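Local coordinates for tetrapyrrole methylase family protein (Chlorobaculum tepidum, PDB 3HH1) that probably transfers a methyl group from S-adenosyl-L-methionine to the 2'-hydroxyl of a cytidine ribose in 16S rRNA, this chain being the N-terminal part of the RsmI-family enzyme, at residues A[7-13]-A[81-87]; A[17-21]-A[46-50]; A[73-77]-A[103-109]; A[34-40]-A[55-60]. All coordinates share one frame; numbering follows the deposited sequence. Where two conformers were deposited one is given.

Interaction 1: residues A[7-13]-A[81-87]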
loop_
_atom_site.group_PDB
_atom_site.type_symbol
_atom_site.label_atom_id
_atom_site.label_comp_id
_atom_site.label_asym_id
_atom_site.label_seq_id
_atom_site.Cartn_x
_atom_site.Cartn_y
_atom_site.Cartn_z
ATOM N N THR A 7 10.426 -14.566 2.275
ATOM C CA THR A 7 9.892 -13.415 1.581
ATOM C C THR A 7 8.499 -13.132 2.085
ATOM O O THR A 7 7.691 -14.062 2.271
ATOM C CB THR A 7 9.881 -13.704 0.063
ATOM O OG1 THR A 7 11.239 -13.774 -0.399
ATOM C CG2 THR A 7 9.124 -12.621 -0.744
ATOM N N LEU A 8 8.216 -11.840 2.301
ATOM C CA LEU A 8 6.867 -11.386 2.537
ATOM C C LEU A 8 6.222 -11.073 1.166
ATOM O O LEU A 8 6.599 -10.060 0.507
ATOM C CB LEU A 8 6.831 -10.159 3.414
ATOM C CG LEU A 8 5.424 -9.697 3.797
ATOM C CD1 LEU A 8 4.627 -10.800 4.651
ATOM C CD2 LEU A 8 5.425 -8.370 4.522
ATOM N N TYR A 9 5.305 -11.918 0.706
ATOM C CA TYR A 9 4.563 -11.664 -0.535
ATOM C C TYR A 9 3.308 -10.879 -0.248
ATOM O O TYR A 9 2.542 -11.266 0.611
ATOM C CB TYR A 9 4.149 -12.978 -1.205
ATOM C CG TYR A 9 5.317 -13.741 -1.763
ATOM C CD1 TYR A 9 5.965 -13.306 -2.898
ATOM C CD2 TYR A 9 5.807 -14.873 -1.118
ATOM C CE1 TYR A 9 7.038 -13.966 -3.400
ATOM C CE2 TYR A 9 6.890 -15.530 -1.598
ATOM C CZ TYR A 9 7.506 -15.096 -2.758
ATOM O OH TYR A 9 8.609 -15.770 -3.260
ATOM N N VAL A 10 3.131 -9.744 -0.898
ATOM C CA VAL A 10 1.941 -8.936 -0.728
ATOM C C VAL A 10 1.002 -9.255 -1.909
ATOM O O VAL A 10 1.310 -8.960 -3.082
ATOM C CB VAL A 10 2.272 -7.437 -0.649
ATOM C CG1 VAL A 10 1.009 -6.674 -0.390
ATOM C CG2 VAL A 10 3.321 -7.180 0.487
ATOM N N VAL A 11 -0.152 -9.832 -1.574
ATOM C CA VAL A 11 -1.092 -10.353 -2.533
ATOM C C VAL A 11 -2.377 -9.540 -2.465
ATOM O O VAL A 11 -3.049 -9.507 -1.416
ATOM C CB VAL A 11 -1.374 -11.847 -2.252
ATOM C CG1 VAL A 11 -2.260 -12.410 -3.353
ATOM C CG2 VAL A 11 -0.044 -12.646 -2.136
ATOM N N ALA A 12 -2.717 -8.852 -3.560
ATOM C CA ALA A 12 -3.931 -8.054 -3.620
ATOM C C ALA A 12 -5.100 -8.957 -3.989
ATOM O O ALA A 12 -4.967 -9.752 -4.900
ATOM C CB ALA A 12 -3.802 -6.929 -4.663
ATOM N N THR A 13 -6.224 -8.862 -3.278
ATOM C CA THR A 13 -7.343 -9.763 -3.534
ATOM C C THR A 13 -8.606 -8.957 -3.761
ATOM O O THR A 13 -8.869 -8.033 -3.027
ATOM C CB THR A 13 -7.554 -10.820 -2.390
ATOM O OG1 THR A 13 -7.781 -10.175 -1.138
ATOM C CG2 THR A 13 -6.296 -11.736 -2.225
ATOM N N ASP A 81 8.250 -18.251 3.832
ATOM C CA ASP A 81 7.469 -17.183 3.242
ATOM C C ASP A 81 6.196 -16.906 4.016
ATOM O O ASP A 81 5.645 -17.792 4.681
ATOM C CB ASP A 81 7.144 -17.529 1.809
ATOM C CG ASP A 81 8.377 -17.866 1.017
ATOM O OD1 ASP A 81 9.496 -17.439 1.440
ATOM O OD2 ASP A 81 8.240 -18.570 -0.020
ATOM N N VAL A 82 5.730 -15.679 3.908
ATOM C CA VAL A 82 4.456 -15.260 4.472
ATOM C C VAL A 82 3.729 -14.473 3.398
ATOM O O VAL A 82 4.378 -13.727 2.686
ATOM C CB VAL A 82 4.685 -14.359 5.715
ATOM C CG1 VAL A 82 3.365 -13.775 6.228
ATOM C CG2 VAL A 82 5.391 -15.144 6.822
ATOM N N ALA A 83 2.398 -14.635 3.285
ATOM C CA ALA A 83 1.623 -13.874 2.334
ATOM C C ALA A 83 0.775 -12.884 3.114
ATOM O O ALA A 83 0.068 -13.292 4.008
ATOM C CB ALA A 83 0.717 -14.799 1.482
ATOM N N LEU A 84 0.918 -11.604 2.822
ATOM C CA LEU A 84 0.051 -10.564 3.398
ATOM C C LEU A 84 -1.047 -10.286 2.360
ATOM O O LEU A 84 -0.754 -9.929 1.228
ATOM C CB LEU A 84 0.876 -9.295 3.669
ATOM C CG LEU A 84 0.102 -8.050 4.100
ATOM C CD1 LEU A 84 -0.681 -8.320 5.340
ATOM C CD2 LEU A 84 1.148 -6.952 4.322
ATOM N N VAL A 85 -2.302 -10.482 2.752
ATOM C CA VAL A 85 -3.390 -10.187 1.865
ATOM C C VAL A 85 -3.831 -8.757 2.131
ATOM O O VAL A 85 -3.831 -8.274 3.261
ATOM C CB VAL A 85 -4.551 -11.178 2.008
ATOM C CG1 VAL A 85 -4.067 -12.592 1.636
ATOM C CG2 VAL A 85 -5.093 -11.145 3.391
ATOM N N THR A 86 -4.153 -8.069 1.057
ATOM C CA THR A 86 -4.695 -6.741 1.144
ATOM C C THR A 86 -5.852 -6.724 0.182
ATOM O O THR A 86 -6.003 -7.635 -0.630
ATOM C CB THR A 86 -3.655 -5.642 0.787
ATOM O OG1 THR A 86 -3.218 -5.795 -0.572
ATOM C CG2 THR A 86 -2.443 -5.708 1.737
ATOM N N ASP A 87 -6.701 -5.723 0.292
ATOM C CA ASP A 87 -7.791 -5.546 -0.698
ATOM C C ASP A 87 -7.255 -4.979 -2.008
ATOM O O ASP A 87 -6.442 -4.048 -1.997
ATOM C CB ASP A 87 -8.851 -4.612 -0.172
ATOM C CG ASP A 87 -9.447 -5.067 1.164
ATOM O OD1 ASP A 87 -9.285 -6.251 1.549
ATOM O OD2 ASP A 87 -10.119 -4.223 1.826
HETATM O O HOH W 1 9.790 -17.760 -1.912
#

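Interaction 2: residues A[17-21]-A[46-50]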
loop_
_atom_site.group_PDB
_atom_site.type_symbol
_atom_site.label_atom_id
_atom_site.label_comp_id
_atom_site.label_asym_id
_atom_site.label_seq_id
_atom_site.Cartn_x
_atom_site.Cartn_y
_atom_site.Cartn_z
ATOM N N ASN A 17 -15.468 -12.066 -7.903
ATOM C CA ASN A 17 -14.780 -12.627 -9.063
ATOM C C ASN A 17 -13.386 -13.074 -8.671
ATOM O O ASN A 17 -12.404 -12.796 -9.360
ATOM C CB ASN A 17 -14.697 -11.623 -10.200
ATOM C CG ASN A 17 -15.989 -11.498 -10.946
ATOM O OD1 ASN A 17 -16.906 -12.309 -10.767
ATOM N ND2 ASN A 17 -16.087 -10.471 -11.796
ATOM N N LEU A 18 -13.328 -13.782 -7.549
ATOM C CA LEU A 18 -12.082 -14.328 -7.063
ATOM C C LEU A 18 -11.401 -15.235 -8.082
ATOM O O LEU A 18 -10.194 -15.338 -8.084
ATOM C CB LEU A 18 -12.319 -15.119 -5.791
ATOM C CG LEU A 18 -12.720 -14.281 -4.579
ATOM C CD1 LEU A 18 -12.891 -15.173 -3.371
ATOM C CD2 LEU A 18 -11.682 -13.181 -4.315
ATOM N N ASP A 19 -12.184 -15.935 -8.904
ATOM C CA ASP A 19 -11.598 -16.891 -9.873
ATOM C C ASP A 19 -10.789 -16.188 -10.973
ATOM O O ASP A 19 -10.013 -16.849 -11.695
ATOM C CB ASP A 19 -12.678 -17.795 -10.468
ATOM C CG ASP A 19 -13.079 -18.941 -9.537
ATOM O OD1 ASP A 19 -12.397 -19.217 -8.497
ATOM O OD2 ASP A 19 -14.063 -19.600 -9.874
ATOM N N ASP A 20 -10.920 -14.856 -11.084
ATOM C CA ASP A 20 -10.044 -14.094 -11.999
ATOM C C ASP A 20 -8.643 -13.760 -11.460
ATOM O O ASP A 20 -7.805 -13.217 -12.187
ATOM C CB ASP A 20 -10.743 -12.824 -12.492
ATOM C CG ASP A 20 -11.836 -13.137 -13.517
ATOM O OD1 ASP A 20 -11.772 -14.213 -14.158
ATOM O OD2 ASP A 20 -12.765 -12.318 -13.667
HETATM N N MSE A 21 -8.384 -14.091 -10.202
HETATM C CA MSE A 21 -7.032 -13.986 -9.661
HETATM C C MSE A 21 -6.102 -14.875 -10.446
HETATM O O MSE A 21 -6.521 -15.942 -10.921
HETATM C CB MSE A 21 -6.998 -14.411 -8.213
HETATM C CG MSE A 21 -7.706 -13.419 -7.328
HETATM SE SE MSE A 21 -7.552 -13.960 -5.427
HETATM C CE MSE A 21 -5.649 -14.220 -5.257
ATOM N N LEU A 46 -12.136 -16.171 1.308
ATOM C CA LEU A 46 -11.233 -16.355 0.151
ATOM C C LEU A 46 -10.547 -17.713 0.134
ATOM O O LEU A 46 -10.548 -18.399 -0.869
ATOM C CB LEU A 46 -10.193 -15.230 0.099
ATOM C CG LEU A 46 -9.275 -15.218 -1.148
ATOM C CD1 LEU A 46 -8.956 -13.784 -1.549
ATOM C CD2 LEU A 46 -8.046 -16.041 -0.879
ATOM N N LEU A 47 -9.954 -18.090 1.262
ATOM C CA LEU A 47 -9.280 -19.371 1.356
ATOM C C LEU A 47 -10.219 -20.551 1.129
ATOM O O LEU A 47 -9.874 -21.458 0.399
ATOM C CB LEU A 47 -8.544 -19.502 2.695
ATOM C CG LEU A 47 -7.444 -18.433 2.892
ATOM C CD1 LEU A 47 -6.799 -18.584 4.267
ATOM C CD2 LEU A 47 -6.383 -18.335 1.787
ATOM N N LYS A 48 -11.401 -20.528 1.739
ATOM C CA LYS A 48 -12.392 -21.556 1.543
ATOM C C LYS A 48 -12.752 -21.649 0.066
ATOM O O LYS A 48 -12.874 -22.737 -0.470
ATOM C CB LYS A 48 -13.632 -21.267 2.375
ATOM C CG LYS A 48 -14.765 -22.284 2.207
ATOM C CD LYS A 48 -16.104 -21.755 2.725
ATOM C CE LYS A 48 -16.481 -22.295 4.092
ATOM N NZ LYS A 48 -17.920 -22.000 4.407
ATOM N N HIS A 49 -12.905 -20.505 -0.593
ATOM C CA HIS A 49 -13.231 -20.490 -2.012
ATOM C C HIS A 49 -12.250 -21.290 -2.863
ATOM O O HIS A 49 -12.654 -21.970 -3.823
ATOM C CB HIS A 49 -13.242 -19.050 -2.509
ATOM C CG HIS A 49 -13.574 -18.908 -3.955
ATOM N ND1 HIS A 49 -14.870 -18.858 -4.416
ATOM C CD2 HIS A 49 -12.780 -18.784 -5.040
ATOM C CE1 HIS A 49 -14.860 -18.713 -5.731
ATOM N NE2 HIS A 49 -13.602 -18.685 -6.134
ATOM N N PHE A 50 -10.965 -21.180 -2.552
ATOM C CA PHE A 50 -9.946 -21.849 -3.368
ATOM C C PHE A 50 -9.556 -23.208 -2.796
ATOM O O PHE A 50 -8.603 -23.849 -3.283
ATOM C CB PHE A 50 -8.724 -20.991 -3.498
ATOM C CG PHE A 50 -8.922 -19.784 -4.342
ATOM C CD1 PHE A 50 -9.211 -19.896 -5.683
ATOM C CD2 PHE A 50 -8.754 -18.529 -3.811
ATOM C CE1 PHE A 50 -9.395 -18.766 -6.450
ATOM C CE2 PHE A 50 -8.903 -17.420 -4.577
ATOM C CZ PHE A 50 -9.220 -17.543 -5.916
#

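Interaction 3: residues A[73-77]-A[103-109]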
loop_
_atom_site.group_PDB
_atom_site.type_symbol
_atom_site.label_atom_id
_atom_site.label_comp_id
_atom_site.label_asym_id
_atom_site.label_seq_id
_atom_site.Cartn_x
_atom_site.Cartn_y
_atom_site.Cartn_z
ATOM N N ILE A 73 7.710 -11.446 11.414
ATOM C CA ILE A 73 9.163 -11.290 11.335
ATOM C C ILE A 73 9.876 -12.557 11.758
ATOM O O ILE A 73 10.840 -12.962 11.108
ATOM C CB ILE A 73 9.698 -10.073 12.160
ATOM C CG1 ILE A 73 9.153 -8.734 11.623
ATOM C CG2 ILE A 73 11.259 -10.062 12.237
ATOM C CD1 ILE A 73 9.622 -8.324 10.271
ATOM N N GLU A 74 9.396 -13.217 12.814
ATOM C CA GLU A 74 10.005 -14.458 13.248
ATOM C C GLU A 74 9.898 -15.506 12.173
ATOM O O GLU A 74 10.877 -16.224 11.906
ATOM C CB GLU A 74 9.425 -14.926 14.578
ATOM C CG GLU A 74 9.904 -14.023 15.701
ATOM C CD GLU A 74 9.367 -14.378 17.075
ATOM O OE1 GLU A 74 8.576 -15.332 17.196
ATOM O OE2 GLU A 74 9.729 -13.669 18.045
ATOM N N LEU A 75 8.735 -15.624 11.538
ATOM C CA LEU A 75 8.572 -16.634 10.486
ATOM C C LEU A 75 9.511 -16.358 9.286
ATOM O O LEU A 75 10.145 -17.262 8.773
ATOM C CB LEU A 75 7.142 -16.687 10.052
ATOM C CG LEU A 75 6.548 -17.938 9.401
ATOM C CD1 LEU A 75 7.133 -19.285 9.885
ATOM C CD2 LEU A 75 5.067 -17.888 9.609
ATOM N N LEU A 76 9.605 -15.107 8.874
ATOM C CA LEU A 76 10.505 -14.708 7.771
ATOM C C LEU A 76 11.977 -14.970 8.115
ATOM O O LEU A 76 12.745 -15.512 7.305
ATOM C CB LEU A 76 10.287 -13.238 7.459
ATOM C CG LEU A 76 8.965 -12.796 6.820
ATOM C CD1 LEU A 76 8.874 -11.273 6.744
ATOM C CD2 LEU A 76 8.750 -13.464 5.443
ATOM N N GLU A 77 12.367 -14.638 9.339
ATOM C CA GLU A 77 13.748 -14.898 9.767
ATOM C C GLU A 77 14.062 -16.397 9.785
ATOM O O GLU A 77 15.217 -16.809 9.571
ATOM C CB GLU A 77 13.988 -14.336 11.160
ATOM C CG GLU A 77 13.910 -12.825 11.281
ATOM C CD GLU A 77 15.134 -12.122 10.748
ATOM O OE1 GLU A 77 16.105 -12.816 10.387
ATOM O OE2 GLU A 77 15.143 -10.860 10.699
ATOM N N ALA A 103 7.712 -3.267 8.618
ATOM C CA ALA A 103 8.589 -3.897 9.588
ATOM C C ALA A 103 9.568 -4.889 8.897
ATOM O O ALA A 103 10.744 -4.963 9.238
ATOM C CB ALA A 103 7.764 -4.591 10.716
ATOM N N ALA A 104 9.073 -5.679 7.946
ATOM C CA ALA A 104 9.928 -6.629 7.219
ATOM C C ALA A 104 11.018 -5.882 6.521
ATOM O O ALA A 104 12.184 -6.275 6.548
ATOM C CB ALA A 104 9.105 -7.442 6.160
ATOM N N HIS A 105 10.652 -4.791 5.866
ATOM C CA HIS A 105 11.676 -3.956 5.213
ATOM C C HIS A 105 12.724 -3.408 6.216
ATOM O O HIS A 105 13.954 -3.432 5.946
ATOM C CB HIS A 105 11.033 -2.798 4.480
ATOM C CG HIS A 105 12.017 -2.005 3.661
ATOM N ND1 HIS A 105 12.380 -0.711 3.983
ATOM C CD2 HIS A 105 12.732 -2.331 2.557
ATOM C CE1 HIS A 105 13.273 -0.273 3.109
ATOM N NE2 HIS A 105 13.498 -1.231 2.225
ATOM N N ALA A 106 12.241 -2.942 7.359
ATOM C CA ALA A 106 13.135 -2.446 8.427
ATOM C C ALA A 106 14.114 -3.540 8.906
ATOM O O ALA A 106 15.234 -3.245 9.308
ATOM C CB ALA A 106 12.318 -1.897 9.596
ATOM N N ALA A 107 13.680 -4.798 8.866
ATOM C CA ALA A 107 14.482 -5.924 9.233
ATOM C C ALA A 107 15.347 -6.474 8.082
ATOM O O ALA A 107 16.047 -7.464 8.282
ATOM C CB ALA A 107 13.621 -7.018 9.814
ATOM N N GLY A 108 15.353 -5.824 6.917
ATOM C CA GLY A 108 16.177 -6.282 5.820
ATOM C C GLY A 108 15.631 -7.539 5.156
ATOM O O GLY A 108 16.385 -8.298 4.536
ATOM N N LEU A 109 14.320 -7.734 5.252
ATOM C CA LEU A 109 13.667 -8.894 4.667
ATOM C C LEU A 109 12.937 -8.490 3.382
ATOM O O LEU A 109 12.402 -7.396 3.295
ATOM C CB LEU A 109 12.702 -9.506 5.689
ATOM C CG LEU A 109 13.359 -9.951 7.011
ATOM C CD1 LEU A 109 12.269 -10.194 8.104
ATOM C CD2 LEU A 109 14.178 -11.213 6.797
HETATM O O HOH W 2 16.926 -9.623 9.645
#

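Interaction 4: residues A[34-40]-A[55-60]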
loop_
_atom_site.group_PDB
_atom_site.type_symbol
_atom_site.label_atom_id
_atom_site.label_comp_id
_atom_site.label_asym_id
_atom_site.label_seq_id
_atom_site.Cartn_x
_atom_site.Cartn_y
_atom_site.Cartn_z
ATOM N N ALA A 34 2.443 -18.868 6.179
ATOM C CA ALA A 34 1.328 -18.290 6.974
ATOM C C ALA A 34 0.738 -17.213 6.129
ATOM O O ALA A 34 1.402 -16.694 5.220
ATOM C CB ALA A 34 1.821 -17.680 8.309
ATOM N N ILE A 35 -0.500 -16.859 6.433
ATOM C CA ILE A 35 -1.148 -15.768 5.748
ATOM C C ILE A 35 -1.449 -14.711 6.783
ATOM O O ILE A 35 -2.059 -15.024 7.804
ATOM C CB ILE A 35 -2.406 -16.273 5.035
ATOM C CG1 ILE A 35 -1.989 -17.225 3.875
ATOM C CG2 ILE A 35 -3.280 -15.091 4.531
ATOM C CD1 ILE A 35 -3.078 -17.696 3.014
ATOM N N ALA A 36 -1.035 -13.473 6.524
ATOM C CA ALA A 36 -1.267 -12.350 7.460
ATOM C C ALA A 36 -2.366 -11.514 6.878
ATOM O O ALA A 36 -2.401 -11.265 5.652
ATOM C CB ALA A 36 -0.007 -11.519 7.612
ATOM N N CYS A 37 -3.297 -11.079 7.717
ATOM C CA CYS A 37 -4.419 -10.368 7.178
ATOM C C CYS A 37 -5.001 -9.497 8.242
ATOM O O CYS A 37 -4.865 -9.778 9.428
ATOM C CB CYS A 37 -5.483 -11.340 6.654
ATOM S SG CYS A 37 -6.037 -12.526 7.912
ATOM N N GLU A 38 -5.625 -8.413 7.819
ATOM C CA GLU A 38 -6.255 -7.521 8.776
ATOM C C GLU A 38 -7.732 -7.885 8.934
ATOM O O GLU A 38 -8.333 -7.636 9.972
ATOM C CB GLU A 38 -6.019 -6.061 8.350
ATOM C CG GLU A 38 -6.272 -5.055 9.426
ATOM C CD GLU A 38 -7.505 -4.255 9.165
ATOM O OE1 GLU A 38 -8.010 -4.314 8.012
ATOM O OE2 GLU A 38 -7.964 -3.568 10.105
ATOM N N ASP A 39 -8.304 -8.500 7.917
ATOM C CA ASP A 39 -9.729 -8.835 7.898
ATOM C C ASP A 39 -9.804 -10.362 7.840
ATOM O O ASP A 39 -9.857 -10.945 6.758
ATOM C CB ASP A 39 -10.374 -8.139 6.679
ATOM C CG ASP A 39 -11.903 -8.278 6.628
ATOM O OD1 ASP A 39 -12.485 -9.181 7.285
ATOM O OD2 ASP A 39 -12.522 -7.449 5.907
ATOM N N THR A 40 -9.780 -11.014 9.000
ATOM C CA THR A 40 -9.728 -12.467 9.033
ATOM C C THR A 40 -10.961 -13.122 8.419
ATOM O O THR A 40 -10.874 -14.166 7.783
ATOM C CB THR A 40 -9.593 -13.011 10.457
ATOM O OG1 THR A 40 -8.646 -12.219 11.192
ATOM C CG2 THR A 40 -9.135 -14.431 10.401
ATOM N N LYS A 55 -4.401 -23.542 6.824
ATOM C CA LYS A 55 -3.390 -22.519 6.806
ATOM C C LYS A 55 -3.247 -21.768 8.144
ATOM O O LYS A 55 -4.240 -21.366 8.760
ATOM C CB LYS A 55 -3.760 -21.543 5.714
ATOM C CG LYS A 55 -2.734 -20.525 5.325
ATOM C CD LYS A 55 -1.397 -21.098 4.806
ATOM C CE LYS A 55 -1.525 -21.821 3.513
ATOM N NZ LYS A 55 -0.332 -22.652 3.249
ATOM N N ARG A 56 -2.025 -21.523 8.568
ATOM C CA ARG A 56 -1.806 -20.659 9.757
ATOM C C ARG A 56 -2.122 -19.210 9.372
ATOM O O ARG A 56 -1.555 -18.671 8.432
ATOM C CB ARG A 56 -0.387 -20.752 10.256
ATOM C CG ARG A 56 -0.104 -19.919 11.454
ATOM C CD ARG A 56 1.363 -19.884 11.804
ATOM N NE ARG A 56 1.561 -18.964 12.912
ATOM C CZ ARG A 56 2.741 -18.659 13.424
ATOM N NH1 ARG A 56 3.842 -19.202 12.942
ATOM N NH2 ARG A 56 2.819 -17.793 14.409
ATOM N N LEU A 57 -2.997 -18.583 10.147
ATOM C CA LEU A 57 -3.365 -17.187 9.904
ATOM C C LEU A 57 -2.759 -16.317 10.978
ATOM O O LEU A 57 -2.803 -16.671 12.167
ATOM C CB LEU A 57 -4.877 -17.006 9.928
ATOM C CG LEU A 57 -5.691 -17.733 8.873
ATOM C CD1 LEU A 57 -7.138 -17.251 8.999
ATOM C CD2 LEU A 57 -5.115 -17.530 7.451
ATOM N N VAL A 58 -2.220 -15.169 10.587
ATOM C CA VAL A 58 -1.767 -14.153 11.562
ATOM C C VAL A 58 -2.701 -12.952 11.421
ATOM O O VAL A 58 -2.752 -12.335 10.380
ATOM C CB VAL A 58 -0.322 -13.725 11.298
ATOM C CG1 VAL A 58 0.095 -12.560 12.272
ATOM C CG2 VAL A 58 0.625 -14.943 11.432
ATOM N N SER A 59 -3.496 -12.662 12.429
ATOM C CA SER A 59 -4.496 -11.650 12.288
ATOM C C SER A 59 -3.997 -10.360 12.949
ATOM O O SER A 59 -3.616 -10.345 14.110
ATOM C CB SER A 59 -5.814 -12.130 12.867
ATOM O OG SER A 59 -5.733 -12.131 14.258
ATOM N N TYR A 60 -3.975 -9.300 12.170
ATOM C CA TYR A 60 -3.528 -8.005 12.604
ATOM C C TYR A 60 -4.650 -7.193 13.249
ATOM O O TYR A 60 -5.680 -6.984 12.644
ATOM C CB TYR A 60 -2.955 -7.245 11.405
ATOM C CG TYR A 60 -2.385 -5.898 11.786
ATOM C CD1 TYR A 60 -1.053 -5.788 12.203
ATOM C CD2 TYR A 60 -3.165 -4.759 11.781
ATOM C CE1 TYR A 60 -0.515 -4.568 12.596
ATOM C CE2 TYR A 60 -2.632 -3.518 12.171
ATOM C CZ TYR A 60 -1.295 -3.440 12.568
ATOM O OH TYR A 60 -0.733 -2.248 12.955
#

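Interaction 1: residues A[7-13]-A[81-87]
Strand 8-13 and strand 82-87 run in the same direction, 27° apart, in a register that pairs L8 with V82, Y9 with A83 and so on to A12 with T86. The ladder is a regular parallel one: Y9 N gives to V82 O and Y9 O takes from L84 N, each at 2.8 Å, and V11 and T13 continue the pattern with L84 and T86. At the start of the ladder a side chain extends it. D81 OD1 accepts T7 N at 3.1 Å in an almost straight bond (175°) that arrives from above the carboxylate plane. D81 OD2 lies at the edge of the Y9 ring, 3.7 Å from CE2, with ring and carboxylate nearly perpendicular. One water donates to OD2 and also bonds Y9 OH, while T7 CG2 sits over the ring centre, so the tyrosine is held at both edge and face. On the side of the sheet that carries L8 and V82, L8 CG stands anti to the backbone N (chi1 -175°), and CD1 comes within 3.6 Å of V82 CG1; L76 of helix 65-77 packs against both. On the other side V11 CG2 and A83 CB meet at 4.3 Å beneath L29 of helix 23-31. Two inner strands of a parallel sheet with helices on both sides are typical of the alpha/beta N-terminal domain of tetrapyrrole methylases.

Interaction 2: residues A[17-21]-A[46-50]
A short 3-10 turn, residues 18-20, lies between strand 8-13 and helix 23-31, and sets L18, D19 and the selenomethionine M21 against L46, H49 and F50 at the C-terminal end of helix 40-49. The polar link is a His-carboxylate hydrogen bond: H49 NE2 gives its proton to D19 OD1 at 2.7 Å. The oxygen stands only 17° out of the imidazole plane, yet the bond reaches it from well above the carboxylate plane (59°), and the two flat groups are turned 48° against each other. The negative charge so close to NE2 would probably polarise the ring. H49 CG lies anti to its own backbone nitrogen, which extends the imidazole out from the helix to bring its face against L18. That leucine covers one ring face, CB making a CH-pi contact 4.1 Å from the ring centroid and CD1 reaching over the rim. The contact thus ties the loop after the first strand of the alpha/beta domain to the helix that follows strand 34-37, and below it L29 and V26 of helix 23-31 fill in behind M21. F50 turns its edge to the loop: CZ is 3.2 Å from L18 O, an oxygen that also accepts M21 N. Beside the same ring, M21 SE comes obliquely to 3.8 Å from CE2, a Met-aromatic contact, and it lies 4.1 Å from L46 CD1. L18 CD2 touches the same methyl, L46 CD1, at 3.9 Å.

Interaction 3: residues A[73-77]-A[103-109]
I73 folds its chain twice, with CG1 anti to the carbonyl carbon (chi1 -63°) and a further bend at chi2 (-67°), and this carries CD1 across to the backbone of A104, 3.5 Å from CA. L109 likewise sets CG anti to its carbonyl carbon (chi1 -59°), placing CD1 among the side chains of helix 65-77. There CD1 touches L76 CB at 3.7 Å and I73 CD1 at 3.9 Å, while L76 CD1 reaches 3.9 Å to A104 CB. The small alanines let the I73 tip come down onto the backbone of A103 and A104, with the methyls of A103, A104 and A107 around it, so the isoleucine rests on a shallow surface along the last turns of helix 98-106. L109 can join them because the chain turns back at G108: its positive phi and the bonds from L109 N to A104 O, 2.9 Å, and from G108 N to H105 O complete a Schellman motif. An alanine in place of L109 removes both methyl branches and would probably open a gap between L76, I73 and the carboxylate end of E77. At the outer edge E77 bends at chi2, so that its side chain crosses that of L109 at about a right angle, and a water gives one hydrogen to A107 O at 2.7 Å and another toward E77 OE2, though that leg is too short to trust in detail. Below, L76 and A104 both pack on L8 of strand 8-13. With no direct polar bond between the two segments, the contact depends on apolar groups fitting together.

Interaction 4: residues A[34-40]-A[55-60]
Backbone hydrogen bonds join I35 and C37 to the neighbouring strand: I35 N gives to R56 O, V58 N to I35 O at 2.8 Å, C37 N to V58 O and Y60 N to C37 O, with strands 34-37 and 57-59 parallel at 21°. Apolar contacts occur on both faces of the sheet: A36 CB meets V58 CB on one, and on the other I35 CB meets L57 CD2 at 3.8 Å. The outer part of I35 crosses the K55 chain at about a right angle, CD1 being 3.7 Å from K55 CG. K55 bends at both chi2 and chi3, and its NZ bonds to the carbonyls of R30 and A32. A glycine in place of I35 takes away this branched chain and would probably leave K55 and L57 without their shared apolar partner, opening a gap below L47. Past the strand ends, T40 adds CG2 to L57 CD1 at 3.7 Å and brings OG1 within 3.3 Å of S59 CB. E38 CG lies at the edge of the Y60 ring, 3.9 Å from CD2. Strand 34-37, helix 40-49 and strand 57-59 form a beta-alpha-beta crossover, whose helix D39 caps through OD1 to R42 N. T43 and L47 of that helix cover I35, helix 65-77 packs on V58 and A34, M100 of helix 98-106 reaches A36 and Y60, and strand 82-87 bonds along the remaining edge of strand 34-37.

How the interactions relate
Interactions 1 and 4 build neighbouring parts of one parallel sheet, their centres about 10 Å apart, and strand 82-87 bonds directly to strand 34-37 through A83. Interactions 2 and 3 lie towards opposite ends of the domain, with centres about 28 Å apart and nearest atoms about 13 Å apart. Each still reaches the sheet: M21 and L46 pack on T13, L47 on I35 and L57, and L76 on T7 and L8. Along the chain, interactions 2 and 4 fall between the two strands of interaction 1, while interaction 3 alternates with it. Segments distant in sequence are thus gathered on one sheet, the framework of an alpha/beta methylase domain.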